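Local coordinates for protein type 3 secretion system regulator YopR (Yersinia pestis, PDB 1Z21) that may help regulate assembly of the type III secretion injectisome, perhaps by controlling secretion or polymerisation of the needle subunit YscF, and is involved in pathogenesis, at residues 30-33 with 34-38; 53-56 with 57-60. All coordinates share one frame; numbering follows the deposited sequence.

Overall arrangement
Two consecutive helices of the YopR core domain each carry a proline within the helix, and the two sites make a worked example of how a helix accommodates that residue. Contact 1, on helix 25-43, is the more central, its centre about 7 Å from that of the chain, and faces helices 6-19, 52-66 and 71-82. Contact 2, on helix 52-66, lies nearer the periphery, at about 13 Å, against helices 94-107 and 25-43. Their centres are about 17 Å apart. In both, an arginine turns back along its helix: Arg36 reaches Glu29 and helix 71-82 and shares a water with Thr33 O, whereas Arg60 lies over Leu56 O and pairs with Glu103. Contact 2 also sets two carboxylates near each other.

Contact 1: residues 30-33 with 34-38; sequences VLAT and PVREA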
loop_
_atom_site.group_PDB
_atom_site.type_symbol
_atom_site.label_atom_id
_atom_site.label_comp_id
_atom_site.label_asym_id
_atom_site.label_seq_id
_atom_site.Cartn_x
_atom_site.Cartn_y
_atom_site.Cartn_z
ATOM N N VAL A 30 7.769 -6.918 4.055
ATOM C CA VAL A 30 7.309 -6.909 5.449
ATOM C C VAL A 30 6.420 -5.678 5.738
ATOM O O VAL A 30 5.324 -5.794 6.311
ATOM C CB VAL A 30 8.500 -6.962 6.454
ATOM C CG1 VAL A 30 7.974 -6.971 7.877
ATOM C CG2 VAL A 30 9.351 -8.193 6.213
ATOM N N LEU A 31 6.878 -4.499 5.316
ATOM C CA LEU A 31 6.101 -3.264 5.481
ATOM C C LEU A 31 4.728 -3.359 4.817
ATOM O O LEU A 31 3.726 -2.901 5.375
ATOM C CB LEU A 31 6.868 -2.078 4.909
ATOM C CG LEU A 31 7.928 -1.468 5.847
ATOM C CD1 LEU A 31 8.957 -0.613 5.095
ATOM C CD2 LEU A 31 7.273 -0.652 6.915
ATOM N N ALA A 32 4.693 -3.966 3.640
ATOM C CA ALA A 32 3.477 -4.003 2.825
ATOM C C ALA A 32 2.491 -5.054 3.295
ATOM O O ALA A 32 1.323 -4.991 2.954
ATOM C CB ALA A 32 3.825 -4.249 1.379
ATOM N N THR A 33 2.963 -6.002 4.098
ATOM C CA THR A 33 2.159 -7.156 4.470
ATOM C C THR A 33 0.837 -6.780 5.134
ATOM O O THR A 33 -0.199 -7.144 4.596
ATOM C CB THR A 33 2.985 -8.153 5.329
ATOM O OG1 THR A 33 3.949 -8.793 4.490
ATOM C CG2 THR A 33 2.107 -9.288 5.851
ATOM N N PRO A 34 0.837 -6.061 6.264
ATOM C CA PRO A 34 -0.428 -5.706 6.913
ATOM C C PRO A 34 -1.305 -4.798 6.042
ATOM O O PRO A 34 -2.528 -4.833 6.181
ATOM C CB PRO A 34 0.014 -4.976 8.189
ATOM C CG PRO A 34 1.377 -4.485 7.894
ATOM C CD PRO A 34 1.984 -5.524 7.016
ATOM N N VAL A 35 -0.692 -4.016 5.153
ATOM C CA VAL A 35 -1.456 -3.097 4.318
ATOM C C VAL A 35 -2.214 -3.878 3.266
ATOM O O VAL A 35 -3.394 -3.621 3.041
ATOM C CB VAL A 35 -0.563 -2.040 3.656
ATOM C CG1 VAL A 35 -1.415 -1.009 2.932
ATOM C CG2 VAL A 35 0.324 -1.369 4.714
ATOM N N ARG A 36 -1.530 -4.824 2.628
ATOM C CA ARG A 36 -2.152 -5.729 1.678
ATOM C C ARG A 36 -3.296 -6.484 2.346
ATOM O O ARG A 36 -4.389 -6.565 1.796
ATOM C CB ARG A 36 -1.127 -6.709 1.111
ATOM C CG ARG A 36 -1.688 -7.602 0.005
ATOM C CD ARG A 36 -0.732 -8.645 -0.499
ATOM N NE ARG A 36 0.500 -8.064 -1.043
ATOM C CZ ARG A 36 1.715 -8.211 -0.516
ATOM N NH1 ARG A 36 1.905 -8.909 0.601
ATOM N NH2 ARG A 36 2.750 -7.644 -1.112
ATOM N N GLU A 37 -3.053 -7.040 3.530
ATOM C CA GLU A 37 -4.108 -7.760 4.265
ATOM C C GLU A 37 -5.342 -6.882 4.492
ATOM O O GLU A 37 -6.475 -7.326 4.285
ATOM C CB GLU A 37 -3.575 -8.306 5.594
ATOM C CG GLU A 37 -2.595 -9.454 5.381
ATOM C CD GLU A 37 -1.837 -9.892 6.626
ATOM O OE1 GLU A 37 -1.770 -9.140 7.629
ATOM O OE2 GLU A 37 -1.283 -11.011 6.582
ATOM N N ALA A 38 -5.127 -5.635 4.896
ATOM C CA ALA A 38 -6.238 -4.725 5.166
ATOM C C ALA A 38 -6.983 -4.357 3.876
ATOM O O ALA A 38 -8.207 -4.222 3.872
ATOM C CB ALA A 38 -5.734 -3.487 5.864
HETATM O O HOH W 1 0.036 -9.826 2.750
#
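Thr33 and Glu37, one helical turn apart, run side by side and point the same way. Between them the touching atoms are the methyl CG2 of Thr33 and the carboxylate oxygen OE2 of Glu37, 3.9 Å apart. Thr33 turns this methyl anti to its own backbone N, which leaves the hydroxyl OG1 beside that nitrogen, where it hydrogen-bonds back to the carbonyl of Glu29. The CG of Glu37 meanwhile passes 3.4 Å from Thr33 O, the same oxygen that accepts the Glu37 backbone N at 3.0 Å.

Arg36 leaves the helix on a different course. Its CG continues away from the backbone N (chi1 -174°), and a bend at chi3 (-59°) brings the guanidinium back along the helix toward Ala32 and Thr33, which it meets obliquely; Arg36 NH2 comes within 4.3 Å of Ala32 CB. A water in the guanidinium plane accepts from Arg36 NH1 at 3.0 Å and donates a longer bond to Thr33 O, so that this carbonyl receives both a backbone N-H and a water. NH2 forms a salt bridge with Glu29, while NE and NH2 also bond to the carbonyls of Val80 and Gln79, tying the group to helix 71-82.

Pro34 brings no N-H to the turn before it, and its ring takes the place of that bond: CD lies 3.4 Å from Val30 O. The join is tight, with Thr33 CB and Pro34 CD only 3.3 Å apart. Regular bonding resumes where Arg36 N meets Ala32 O in a nearly straight bond (173°). Val35, with its CG2 beside Leu31 O, packs on Leu63 and Phe66 of helix 52-66. This is a proline kink inside an alpha-helix, set within the five-helix core domain of YopR.

Contact 2: residues 53-56 with 57-60; sequences AIDL and PELR
Leu56 O receives the backbone N of Arg60 at 2.9 Å, nearly in line with the carbonyl bond, and the side chain of the same arginine wraps round this oxygen. Arg60 CG approaches Leu56 O to 3.2 Å; with CG set beside the backbone N (chi1 -60°) and the chain bent at chi3, the guanidinium swings back to lay one face over Leu56 O, which stands 3.8 Å above its plane and toward the rim. Arg60 NH1 comes 3.6 Å from Leu56 CB and also forms a salt bridge with Glu103 of helix 94-107, the helix on which Leu56 and Leu59 pack.

Pro57 makes this a proline kink within helix 52-66: lacking an N-H, it directs CG to within 3.4 Å of Ala53 O instead of bonding to that carbonyl. Its CD is squeezed against Leu56 CB. Two residues on, Leu59 N bonds to Asp55 O, the donor lying 23° out of the Asp55 carbonyl plane.

Glu58 runs alongside Ile54, with Glu58 OE2 3.8 Å from Ile54 CG2. Glu58 OE1 comes 3.9 Å from Asp55 OD1, the carboxylate planes 46° apart; the like charges probably repel, though Glu58 also touches Arg42 of helix 25-43, whose positive charge probably offsets some of this. Asp55 OD2 hydrogen-bonds to Tyr95 OH and Val51 N, two bonds that grip this one oxygen and would help hold the carboxylate's orientation.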
loop_
_atom_site.group_PDB
_atom_site.type_symbol
_atom_site.label_atom_id
_atom_site.label_comp_id
_atom_site.label_asym_id
_atom_site.label_seq_id
_atom_site.Cartn_x
_atom_site.Cartn_y
_atom_site.Cartn_z
ATOM N N ALA A 53 -14.751 7.602 -6.934
ATOM C CA ALA A 53 -15.178 8.562 -5.920
ATOM C C ALA A 53 -15.432 7.921 -4.557
ATOM O O ALA A 53 -15.362 8.595 -3.537
ATOM C CB ALA A 53 -16.419 9.343 -6.396
ATOM N N ILE A 54 -15.714 6.620 -4.559
ATOM C CA ILE A 54 -15.984 5.841 -3.361
ATOM C C ILE A 54 -14.745 5.072 -2.894
ATOM O O ILE A 54 -14.383 5.117 -1.720
ATOM C CB ILE A 54 -17.132 4.857 -3.657
ATOM C CG1 ILE A 54 -18.408 5.624 -4.024
ATOM C CG2 ILE A 54 -17.355 3.904 -2.501
ATOM C CD1 ILE A 54 -18.990 6.441 -2.919
ATOM N N ASP A 55 -14.093 4.395 -3.829
ATOM C CA ASP A 55 -13.032 3.450 -3.520
ATOM C C ASP A 55 -11.699 4.115 -3.195
ATOM O O ASP A 55 -10.934 3.598 -2.389
ATOM C CB ASP A 55 -12.813 2.483 -4.682
ATOM C CG ASP A 55 -13.959 1.514 -4.878
ATOM O OD1 ASP A 55 -14.735 1.279 -3.931
ATOM O OD2 ASP A 55 -14.126 0.923 -5.965
ATOM N N LEU A 56 -11.391 5.226 -3.847
ATOM C CA LEU A 56 -10.106 5.874 -3.608
ATOM C C LEU A 56 -10.008 6.459 -2.208
ATOM O O LEU A 56 -9.007 6.240 -1.549
ATOM C CB LEU A 56 -9.768 6.894 -4.693
ATOM C CG LEU A 56 -9.419 6.237 -6.034
ATOM C CD1 LEU A 56 -9.290 7.268 -7.142
ATOM C CD2 LEU A 56 -8.139 5.403 -5.933
ATOM N N PRO A 57 -11.011 7.200 -1.731
ATOM C CA PRO A 57 -11.023 7.618 -0.325
ATOM C C PRO A 57 -10.881 6.466 0.659
ATOM O O PRO A 57 -10.176 6.623 1.652
ATOM C CB PRO A 57 -12.382 8.300 -0.181
ATOM C CG PRO A 57 -12.640 8.843 -1.510
ATOM C CD PRO A 57 -12.140 7.792 -2.476
ATOM N N GLU A 58 -11.539 5.337 0.396
ATOM C CA GLU A 58 -11.418 4.165 1.262
ATOM C C GLU A 58 -9.982 3.640 1.236
ATOM O O GLU A 58 -9.401 3.344 2.279
ATOM C CB GLU A 58 -12.393 3.067 0.816
ATOM C CG GLU A 58 -13.837 3.396 1.158
ATOM C CD GLU A 58 -14.838 2.386 0.604
ATOM O OE1 GLU A 58 -14.428 1.389 -0.039
ATOM O OE2 GLU A 58 -16.059 2.595 0.824
ATOM N N LEU A 59 -9.419 3.526 0.039
ATOM C CA LEU A 59 -8.046 3.051 -0.132
ATOM C C LEU A 59 -7.056 3.951 0.598
ATOM O O LEU A 59 -6.156 3.459 1.289
ATOM C CB LEU A 59 -7.686 2.953 -1.616
ATOM C CG LEU A 59 -6.241 2.566 -1.958
ATOM C CD1 LEU A 59 -6.206 1.523 -3.065
ATOM C CD2 LEU A 59 -5.433 3.785 -2.347
ATOM N N ARG A 60 -7.226 5.262 0.472
ATOM C CA ARG A 60 -6.327 6.209 1.147
ATOM C C ARG A 60 -6.482 6.129 2.663
ATOM O O ARG A 60 -5.506 6.248 3.383
ATOM C CB ARG A 60 -6.542 7.622 0.634
ATOM C CG ARG A 60 -6.275 7.733 -0.853
ATOM C CD ARG A 60 -6.192 9.135 -1.371
ATOM N NE ARG A 60 -7.505 9.756 -1.492
ATOM C CZ ARG A 60 -8.153 9.997 -2.632
ATOM N NH1 ARG A 60 -7.664 9.652 -3.816
ATOM N NH2 ARG A 60 -9.331 10.594 -2.584
#